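Local coordinates for D-3-phosphoglycerate dehydrogenase (Sulfolobus tokodaii, PDB 2EKL), which binds NAD and probably catalyses the NAD-dependent oxidation of D-3-phosphoglycerate, the entry step of serine biosynthesis, at residues A[15-20]-A[298-303]; A[95-100]-A[293-298]; A[241-246]-A[270-275]. All coordinates share one frame; numbering follows the deposited sequence.

Interaction 1 (A[15-20]-A[298-303])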
loop_
_atom_site.group_PDB
_atom_site.type_symbol
_atom_site.label_atom_id
_atom_site.label_comp_id
_atom_site.label_asym_id
_atom_site.label_seq_id
_atom_site.Cartn_x
_atom_site.Cartn_y
_atom_site.Cartn_z
ATOM N N ASP A 15 -23.062 11.339 -13.725
ATOM C CA ASP A 15 -22.127 12.347 -14.206
ATOM C C ASP A 15 -22.810 13.171 -15.288
ATOM O O ASP A 15 -23.406 12.621 -16.211
ATOM C CB ASP A 15 -20.878 11.676 -14.774
ATOM C CG ASP A 15 -19.737 12.652 -14.984
ATOM O OD1 ASP A 15 -19.907 13.627 -15.744
ATOM O OD2 ASP A 15 -18.664 12.440 -14.384
ATOM N N GLU A 16 -22.713 14.490 -15.170
ATOM C CA GLU A 16 -23.348 15.392 -16.122
ATOM C C GLU A 16 -22.836 15.251 -17.555
ATOM O O GLU A 16 -23.508 15.667 -18.496
ATOM C CB GLU A 16 -23.178 16.840 -15.655
ATOM C CG GLU A 16 -24.149 17.821 -16.297
ATOM C CD GLU A 16 -25.598 17.509 -15.961
ATOM O OE1 GLU A 16 -25.921 17.403 -14.758
ATOM O OE2 GLU A 16 -26.416 17.374 -16.896
ATOM N N ILE A 17 -21.657 14.661 -17.727
ATOM C CA ILE A 17 -21.098 14.494 -19.065
ATOM C C ILE A 17 -22.040 13.713 -19.981
ATOM O O ILE A 17 -22.250 14.091 -21.135
ATOM C CB ILE A 17 -19.729 13.774 -19.022
ATOM C CG1 ILE A 17 -19.162 13.634 -20.438
ATOM C CG2 ILE A 17 -19.880 12.398 -18.394
ATOM C CD1 ILE A 17 -18.934 14.952 -21.149
ATOM N N LEU A 18 -22.615 12.633 -19.458
ATOM C CA LEU A 18 -23.525 11.794 -20.232
ATOM C C LEU A 18 -24.807 12.539 -20.588
ATOM O O LEU A 18 -25.262 12.493 -21.729
ATOM C CB LEU A 18 -23.854 10.515 -19.451
ATOM C CG LEU A 18 -24.616 9.392 -20.166
ATOM C CD1 LEU A 18 -24.370 8.074 -19.438
ATOM C CD2 LEU A 18 -26.102 9.699 -20.220
ATOM N N ILE A 19 -25.386 13.228 -19.610
ATOM C CA ILE A 19 -26.615 13.973 -19.840
ATOM C C ILE A 19 -26.374 15.098 -20.847
ATOM O O ILE A 19 -27.164 15.300 -21.769
ATOM C CB ILE A 19 -27.146 14.586 -18.529
ATOM C CG1 ILE A 19 -27.404 13.478 -17.507
ATOM C CG2 ILE A 19 -28.430 15.357 -18.799
ATOM C CD1 ILE A 19 -27.876 13.991 -16.155
ATOM N N LYS A 20 -25.280 15.825 -20.657
ATOM C CA LYS A 20 -24.924 16.929 -21.545
ATOM C C LYS A 20 -24.739 16.437 -22.977
ATOM O O LYS A 20 -25.209 17.065 -23.926
ATOM C CB LYS A 20 -23.636 17.597 -21.054
ATOM C CG LYS A 20 -23.006 18.578 -22.037
ATOM C CD LYS A 20 -21.831 19.311 -21.402
ATOM C CE LYS A 20 -21.030 20.092 -22.437
ATOM N NZ LYS A 20 -21.871 21.081 -23.167
ATOM N N MET A 298 -16.867 6.162 -20.694
ATOM C CA MET A 298 -17.057 4.896 -21.382
ATOM C C MET A 298 -18.531 4.561 -21.545
ATOM O O MET A 298 -18.952 4.098 -22.603
ATOM C CB MET A 298 -16.356 3.773 -20.622
ATOM C CG MET A 298 -14.849 3.846 -20.686
ATOM S SD MET A 298 -14.102 2.411 -19.906
ATOM C CE MET A 298 -14.922 1.095 -20.830
ATOM N N THR A 299 -19.314 4.789 -20.497
ATOM C CA THR A 299 -20.737 4.501 -20.567
ATOM C C THR A 299 -21.361 5.418 -21.616
ATOM O O THR A 299 -22.217 4.995 -22.392
ATOM C CB THR A 299 -21.421 4.713 -19.201
ATOM O OG1 THR A 299 -20.849 3.816 -18.237
ATOM C CG2 THR A 299 -22.922 4.436 -19.302
ATOM N N THR A 300 -20.914 6.668 -21.645
ATOM C CA THR A 300 -21.424 7.635 -22.616
ATOM C C THR A 300 -21.034 7.234 -24.038
ATOM O O THR A 300 -21.869 7.238 -24.947
ATOM C CB THR A 300 -20.879 9.048 -22.330
ATOM O OG1 THR A 300 -21.316 9.466 -21.033
ATOM C CG2 THR A 300 -21.388 10.049 -23.379
ATOM N N GLN A 301 -19.771 6.875 -24.237
ATOM C CA GLN A 301 -19.324 6.488 -25.568
ATOM C C GLN A 301 -19.970 5.193 -26.053
ATOM O O GLN A 301 -20.329 5.076 -27.230
ATOM C CB GLN A 301 -17.802 6.354 -25.611
ATOM C CG GLN A 301 -17.272 6.215 -27.032
ATOM C CD GLN A 301 -17.832 7.287 -27.960
ATOM O OE1 GLN A 301 -17.608 8.482 -27.755
ATOM N NE2 GLN A 301 -18.572 6.861 -28.981
ATOM N N ASN A 302 -20.122 4.218 -25.162
ATOM C CA ASN A 302 -20.746 2.960 -25.553
ATOM C C ASN A 302 -22.224 3.171 -25.860
ATOM O O ASN A 302 -22.787 2.509 -26.736
ATOM C CB ASN A 302 -20.573 1.898 -24.459
ATOM C CG ASN A 302 -19.149 1.375 -24.383
ATOM O OD1 ASN A 302 -18.408 1.436 -25.365
ATOM N ND2 ASN A 302 -18.764 0.843 -23.226
ATOM N N LEU A 303 -22.850 4.099 -25.142
ATOM C CA LEU A 303 -24.256 4.402 -25.373
ATOM C C LEU A 303 -24.414 5.043 -26.747
ATOM O O LEU A 303 -25.330 4.704 -27.500
ATOM C CB LEU A 303 -24.785 5.352 -24.295
ATOM C CG LEU A 303 -26.209 5.878 -24.496
ATOM C CD1 LEU A 303 -27.169 4.710 -24.663
ATOM C CD2 LEU A 303 -26.607 6.747 -23.304
#
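Thr299 opens the contact from helix 289-309: its CG2 methyl meets CD1 of Leu18 at 3.9 Å, the two side chains running obliquely past each other. OG1 sits beside the backbone N (chi1 -61°), where it hydrogen-bonds to Val295 O one turn back, and CG2 is anti to that N; the methyl is thus the branch given to the neighbouring helix.

Thr300 comes closest to helix 16-24. Its CA is 5.2 Å from the CA of Leu18. Its OG1 sits 3.2 Å from Leu18 CB, a polar atom laid against aliphatic carbon. That oxygen is satisfied within its own helix by Ala296 O, and no hydrogen bond crosses between the two segments. The Leu18 and Thr300 side chains pass one another pointing opposite ways, and the Ile17 CG2 methyl touches the same OG1 more loosely, at 4.2 Å.

The two helices run nearly parallel, 24° between the segment directions and 9.3 Å between axes, and pack together beside strand 49-52 of the parallel sheet 28-31, 7-10, 49-52, 71-74, 93-95. Helix 289-309, near the C-terminus, thereby returns to the N-terminal part of the fold, as in other D-2-hydroxyacid dehydrogenases. Asp15 is the N-cap of helix 16-24, OD1 accepting from Ile17 N at 2.8 Å through the anti lone pair.

Leu303, about one turn beyond Thr299, brings CD2 to 4.3 Å from CD2 of Leu18. Both leucines continue onto the strand, Leu18 against Val51 and Leu303 against Ile49.

Interaction 2 (A[95-100]-A[293-298])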
loop_
_atom_site.group_PDB
_atom_site.type_symbol
_atom_site.label_atom_id
_atom_site.label_comp_id
_atom_site.label_asym_id
_atom_site.label_seq_id
_atom_site.Cartn_x
_atom_site.Cartn_y
_atom_site.Cartn_z
ATOM N N VAL A 95 -25.362 -1.621 -22.323
ATOM C CA VAL A 95 -24.017 -1.057 -22.291
ATOM C C VAL A 95 -23.626 -0.554 -20.911
ATOM O O VAL A 95 -24.478 -0.201 -20.097
ATOM C CB VAL A 95 -23.870 0.124 -23.284
ATOM C CG1 VAL A 95 -24.115 -0.354 -24.710
ATOM C CG2 VAL A 95 -24.840 1.242 -22.914
ATOM N N TYR A 96 -22.322 -0.533 -20.655
ATOM C CA TYR A 96 -21.791 -0.052 -19.389
ATOM C C TYR A 96 -20.307 0.244 -19.564
ATOM O O TYR A 96 -19.867 0.527 -20.681
ATOM C CB TYR A 96 -22.033 -1.071 -18.262
ATOM C CG TYR A 96 -21.332 -2.406 -18.405
ATOM C CD1 TYR A 96 -21.568 -3.230 -19.505
ATOM C CD2 TYR A 96 -20.457 -2.860 -17.417
ATOM C CE1 TYR A 96 -20.953 -4.478 -19.617
ATOM C CE2 TYR A 96 -19.835 -4.104 -17.518
ATOM C CZ TYR A 96 -20.089 -4.906 -18.620
ATOM O OH TYR A 96 -19.478 -6.134 -18.724
ATOM N N ALA A 97 -19.532 0.183 -18.485
ATOM C CA ALA A 97 -18.103 0.484 -18.579
ATOM C C ALA A 97 -17.191 -0.624 -18.057
ATOM O O ALA A 97 -16.487 -0.442 -17.061
ATOM C CB ALA A 97 -17.806 1.792 -17.841
ATOM N N PRO A 98 -17.175 -1.782 -18.733
ATOM C CA PRO A 98 -16.327 -2.901 -18.304
ATOM C C PRO A 98 -14.830 -2.582 -18.306
ATOM O O PRO A 98 -14.298 -2.045 -19.278
ATOM C CB PRO A 98 -16.695 -4.006 -19.295
ATOM C CG PRO A 98 -17.045 -3.242 -20.534
ATOM C CD PRO A 98 -17.873 -2.101 -19.990
ATOM N N GLY A 99 -14.163 -2.921 -17.205
ATOM C CA GLY A 99 -12.734 -2.682 -17.081
ATOM C C GLY A 99 -12.336 -1.245 -16.778
ATOM O O GLY A 99 -11.154 -0.946 -16.636
ATOM N N ALA A 100 -13.321 -0.360 -16.657
ATOM C CA ALA A 100 -13.067 1.056 -16.399
ATOM C C ALA A 100 -12.275 1.401 -15.134
ATOM O O ALA A 100 -11.651 2.460 -15.065
ATOM C CB ALA A 100 -14.385 1.811 -16.383
ATOM N N LYS A 293 -14.369 9.000 -13.713
ATOM C CA LYS A 293 -14.509 9.778 -14.940
ATOM C C LYS A 293 -14.535 8.816 -16.126
ATOM O O LYS A 293 -15.292 9.008 -17.082
ATOM C CB LYS A 293 -13.348 10.763 -15.110
ATOM C CG LYS A 293 -13.402 11.537 -16.425
ATOM C CD LYS A 293 -12.164 12.397 -16.634
ATOM C CE LYS A 293 -12.191 13.078 -17.995
ATOM N NZ LYS A 293 -10.942 13.837 -18.266
ATOM N N ARG A 294 -13.709 7.774 -16.071
ATOM C CA ARG A 294 -13.688 6.804 -17.160
ATOM C C ARG A 294 -15.015 6.053 -17.236
ATOM O O ARG A 294 -15.488 5.734 -18.330
ATOM C CB ARG A 294 -12.533 5.812 -16.995
ATOM C CG ARG A 294 -11.162 6.410 -17.288
ATOM C CD ARG A 294 -10.165 5.314 -17.616
ATOM N NE ARG A 294 -9.988 4.415 -16.486
ATOM C CZ ARG A 294 -9.198 4.666 -15.448
ATOM N NH1 ARG A 294 -8.498 5.796 -15.400
ATOM N NH2 ARG A 294 -9.124 3.792 -14.453
ATOM N N VAL A 295 -15.615 5.768 -16.084
ATOM C CA VAL A 295 -16.898 5.073 -16.065
ATOM C C VAL A 295 -17.928 5.913 -16.816
ATOM O O VAL A 295 -18.664 5.403 -17.659
ATOM C CB VAL A 295 -17.393 4.825 -14.619
ATOM C CG1 VAL A 295 -18.844 4.361 -14.632
ATOM C CG2 VAL A 295 -16.525 3.763 -13.951
ATOM N N ALA A 296 -17.962 7.207 -16.518
ATOM C CA ALA A 296 -18.901 8.110 -17.174
ATOM C C ALA A 296 -18.627 8.221 -18.672
ATOM O O ALA A 296 -19.550 8.110 -19.485
ATOM C CB ALA A 296 -18.840 9.494 -16.526
ATOM N N GLU A 297 -17.365 8.435 -19.036
ATOM C CA GLU A 297 -16.983 8.570 -20.443
ATOM C C GLU A 297 -17.233 7.308 -21.256
ATOM O O GLU A 297 -17.734 7.372 -22.379
ATOM C CB GLU A 297 -15.506 8.945 -20.566
ATOM C CG GLU A 297 -15.120 10.219 -19.839
ATOM C CD GLU A 297 -13.703 10.651 -20.153
ATOM O OE1 GLU A 297 -12.805 9.783 -20.164
ATOM O OE2 GLU A 297 -13.485 11.858 -20.381
ATOM N N MET A 298 -16.867 6.162 -20.694
ATOM C CA MET A 298 -17.057 4.896 -21.382
ATOM C C MET A 298 -18.531 4.561 -21.545
ATOM O O MET A 298 -18.952 4.098 -22.603
ATOM C CB MET A 298 -16.356 3.773 -20.622
ATOM C CG MET A 298 -14.849 3.846 -20.686
ATOM S SD MET A 298 -14.102 2.411 -19.906
ATOM C CE MET A 298 -14.922 1.095 -20.830
HETATM O O HOH W 1 -9.434 1.248 -17.218
#
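Arg294 holds the carbonyl of Ala100 side-on with two nitrogens: NE and NH2 both donate to the single atom Ala100 O, 2.9 Å from NE. The N-H...O angle is 135° for both, each bond bent because the two donors share one oxygen, which lies 21° out of the guanidinium plane; both donors approach from the same face of the carbonyl plane. NH2 also forms a salt bridge with OE1 of Glu139 of the second subunit, so the loop and the other chain meet on one guanidinium. A water donates to Gly99 O at 2.8 Å and accepts weakly from Arg294 NE; Gly99 O is also hydrogen-bonded to Thr102 OG1. In the type II turn from Ala97 to Ala100, Ala100 N hydrogen-bonds to Ala97 O.

The rest of the contact is apolar. Ala100 CB rests 3.6 Å from Met298 SD and 3.8 Å from Val295 CG2, while Ala97 CB meets Met298 CB at 3.7 Å. Bent at chi3 (55°), the methionine brings CE to 3.6 Å from Pro98 O. The loop after strand 93-95 is thus fastened to helix 289-309 near the coenzyme: the Pro98 side chain is about 4 Å from that of NAD-binding Arg152, consistent with the interdomain cleft of D-2-hydroxyacid dehydrogenases.

Interaction 3 (A[241-246]-A[270-275])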
loop_
_atom_site.group_PDB
_atom_site.type_symbol
_atom_site.label_atom_id
_atom_site.label_comp_id
_atom_site.label_asym_id
_atom_site.label_seq_id
_atom_site.Cartn_x
_atom_site.Cartn_y
_atom_site.Cartn_z
ATOM N N ALA A 241 -15.537 -20.153 7.382
ATOM C CA ALA A 241 -14.307 -20.933 7.388
ATOM C C ALA A 241 -13.153 -19.970 7.676
ATOM O O ALA A 241 -12.230 -20.294 8.422
ATOM C CB ALA A 241 -14.104 -21.613 6.032
ATOM N N LEU A 242 -13.218 -18.779 7.084
ATOM C CA LEU A 242 -12.181 -17.769 7.287
ATOM C C LEU A 242 -12.042 -17.421 8.765
ATOM O O LEU A 242 -10.943 -17.416 9.311
ATOM C CB LEU A 242 -12.514 -16.497 6.496
ATOM C CG LEU A 242 -11.578 -15.303 6.709
ATOM C CD1 LEU A 242 -10.176 -15.628 6.197
ATOM C CD2 LEU A 242 -12.151 -14.089 5.981
ATOM N N LEU A 243 -13.162 -17.120 9.413
ATOM C CA LEU A 243 -13.137 -16.772 10.828
ATOM C C LEU A 243 -12.530 -17.917 11.633
ATOM O O LEU A 243 -11.749 -17.701 12.558
ATOM C CB LEU A 243 -14.560 -16.474 11.318
ATOM C CG LEU A 243 -14.727 -16.144 12.807
ATOM C CD1 LEU A 243 -13.900 -14.923 13.175
ATOM C CD2 LEU A 243 -16.196 -15.896 13.101
ATOM N N ASP A 244 -12.892 -19.140 11.263
ATOM C CA ASP A 244 -12.394 -20.338 11.926
ATOM C C ASP A 244 -10.869 -20.373 11.861
ATOM O O ASP A 244 -10.189 -20.539 12.880
ATOM C CB ASP A 244 -12.984 -21.577 11.239
ATOM C CG ASP A 244 -12.679 -22.867 11.977
ATOM O OD1 ASP A 244 -11.974 -22.823 13.007
ATOM O OD2 ASP A 244 -13.152 -23.932 11.521
ATOM N N TYR A 245 -10.330 -20.206 10.657
ATOM C CA TYR A 245 -8.889 -20.240 10.465
ATOM C C TYR A 245 -8.136 -19.029 11.006
ATOM O O TYR A 245 -6.935 -19.110 11.262
ATOM C CB TYR A 245 -8.579 -20.476 8.986
ATOM C CG TYR A 245 -8.735 -21.930 8.608
ATOM C CD1 TYR A 245 -7.682 -22.832 8.781
ATOM C CD2 TYR A 245 -9.950 -22.422 8.138
ATOM C CE1 TYR A 245 -7.841 -24.190 8.497
ATOM C CE2 TYR A 245 -10.121 -23.781 7.852
ATOM C CZ TYR A 245 -9.061 -24.655 8.035
ATOM O OH TYR A 245 -9.219 -25.991 7.751
ATOM N N ILE A 246 -8.828 -17.908 11.178
ATOM C CA ILE A 246 -8.184 -16.729 11.749
ATOM C C ILE A 246 -8.065 -16.975 13.256
ATOM O O ILE A 246 -7.022 -16.721 13.864
ATOM C CB ILE A 246 -9.010 -15.447 11.491
ATOM C CG1 ILE A 246 -8.841 -15.012 10.030
ATOM C CG2 ILE A 246 -8.562 -14.328 12.428
ATOM C CD1 ILE A 246 -9.603 -13.752 9.666
ATOM N N LEU A 270 -19.811 -9.837 12.012
ATOM C CA LEU A 270 -19.426 -8.824 12.976
ATOM C C LEU A 270 -18.147 -9.239 13.698
ATOM O O LEU A 270 -17.281 -8.409 13.961
ATOM C CB LEU A 270 -20.562 -8.618 13.982
ATOM C CG LEU A 270 -21.831 -8.050 13.346
ATOM C CD1 LEU A 270 -22.993 -8.101 14.332
ATOM C CD2 LEU A 270 -21.558 -6.622 12.895
ATOM N N GLU A 271 -18.024 -10.527 14.012
ATOM C CA GLU A 271 -16.839 -11.014 14.707
ATOM C C GLU A 271 -15.601 -10.831 13.830
ATOM O O GLU A 271 -14.529 -10.468 14.321
ATOM C CB GLU A 271 -16.995 -12.489 15.090
ATOM C CG GLU A 271 -16.121 -12.883 16.271
ATOM C CD GLU A 271 -16.316 -14.319 16.710
ATOM O OE1 GLU A 271 -17.474 -14.792 16.727
ATOM O OE2 GLU A 271 -15.309 -14.971 17.056
ATOM N N LEU A 272 -15.755 -11.085 12.534
ATOM C CA LEU A 272 -14.652 -10.921 11.591
ATOM C C LEU A 272 -14.249 -9.456 11.518
ATOM O O LEU A 272 -13.079 -9.115 11.663
ATOM C CB LEU A 272 -15.062 -11.390 10.192
ATOM C CG LEU A 272 -14.958 -12.880 9.860
ATOM C CD1 LEU A 272 -15.599 -13.142 8.508
ATOM C CD2 LEU A 272 -13.496 -13.305 9.855
ATOM N N LEU A 273 -15.229 -8.586 11.300
ATOM C CA LEU A 273 -14.958 -7.159 11.190
ATOM C C LEU A 273 -14.160 -6.589 12.361
ATOM O O LEU A 273 -13.243 -5.795 12.159
ATOM C CB LEU A 273 -16.268 -6.378 11.037
ATOM C CG LEU A 273 -16.127 -4.855 10.932
ATOM C CD1 LEU A 273 -15.304 -4.499 9.699
ATOM C CD2 LEU A 273 -17.499 -4.211 10.862
ATOM N N LYS A 274 -14.493 -7.004 13.582
ATOM C CA LYS A 274 -13.809 -6.486 14.764
ATOM C C LYS A 274 -12.466 -7.134 15.095
ATOM O O LYS A 274 -11.745 -6.650 15.970
ATOM C CB LYS A 274 -14.726 -6.593 15.990
ATOM C CG LYS A 274 -14.923 -8.009 16.505
ATOM C CD LYS A 274 -15.807 -8.019 17.745
ATOM C CE LYS A 274 -16.073 -9.435 18.237
ATOM N NZ LYS A 274 -14.851 -10.113 18.748
ATOM N N HIS A 275 -12.124 -8.217 14.403
ATOM C CA HIS A 275 -10.870 -8.910 14.670
ATOM C C HIS A 275 -9.668 -8.095 14.204
ATOM O O HIS A 275 -9.692 -7.493 13.127
ATOM C CB HIS A 275 -10.855 -10.279 13.984
ATOM C CG HIS A 275 -9.836 -11.216 14.549
ATOM N ND1 HIS A 275 -10.156 -12.206 15.454
ATOM C CD2 HIS A 275 -8.495 -11.286 14.374
ATOM C CE1 HIS A 275 -9.058 -12.847 15.810
ATOM N NE2 HIS A 275 -8.036 -12.309 15.168
#
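With CG anti to the backbone N, Leu243 reaches from helix 239-247 to Leu272, whose own CG is anti to its carbonyl carbon (chi1 -84°). Leu272 CD2 ends 3.6 Å from Leu243 CB and equally near Leu243 CA. The same methyl also meets Ile246 CD1 at 3.9 Å and Leu242 CD2 at 4.2 Å, so one branch of Leu272 is set among three side chains of the other helix, crossing each obliquely.

Leu243 turns its CD2 to Glu271, at about a right angle to that side chain and 3.9 Å from the carboxylate carbon CD. The charged end is engaged elsewhere, OE2 forming a salt bridge with NZ of Lys247 just beyond the first segment.

At the C-terminal end of both segments, Ile246 lays CG2 over one face of the His275 imidazole, a CH-pi contact 3.6 Å from the ring centroid and 17° off the normal. The methyl is offset toward the rim, with NE2 its nearest ring atom at 3.4 Å. An alanine at His275 would probably leave Ile246 CG2 without its aromatic cover and open a gap beside the end of helix 267-274.

The helix segments cross at 46° with axes 10.2 Å apart, within the Rossmann-type NAD-binding domain; strand 251-256 lies between them in sequence, and Leu242 and Ile246 also touch it. No hydrogen bond joins the two segments, so their direct hold is dispersion and CH-pi contact, while the nearby Glu271-Lys247 salt bridge adds a charged link between the two helices.

How the interactions relate
Interactions 1 and 2 draw on successive turns of helix 289-309 and share Met298; their centres lie about 9 Å apart. They touch directly: Asn302 ND2 is 2.8 Å from Tyr96 O, a probable hydrogen bond, and Ala296 CB packs 3.6 Å from Ile17 CG2. Interaction 2 is near the coenzyme, the Pro98 side chain being about 8 Å from the bound NAD, whereas in interaction 1 the Thr299 side chain is about 13 Å from it. Interaction 3 belongs to the NAD-binding domain across the chain's centre, away from the annotated sites; its centre is about 35 Å from that of interaction 2 and about 41 Å from that of interaction 1.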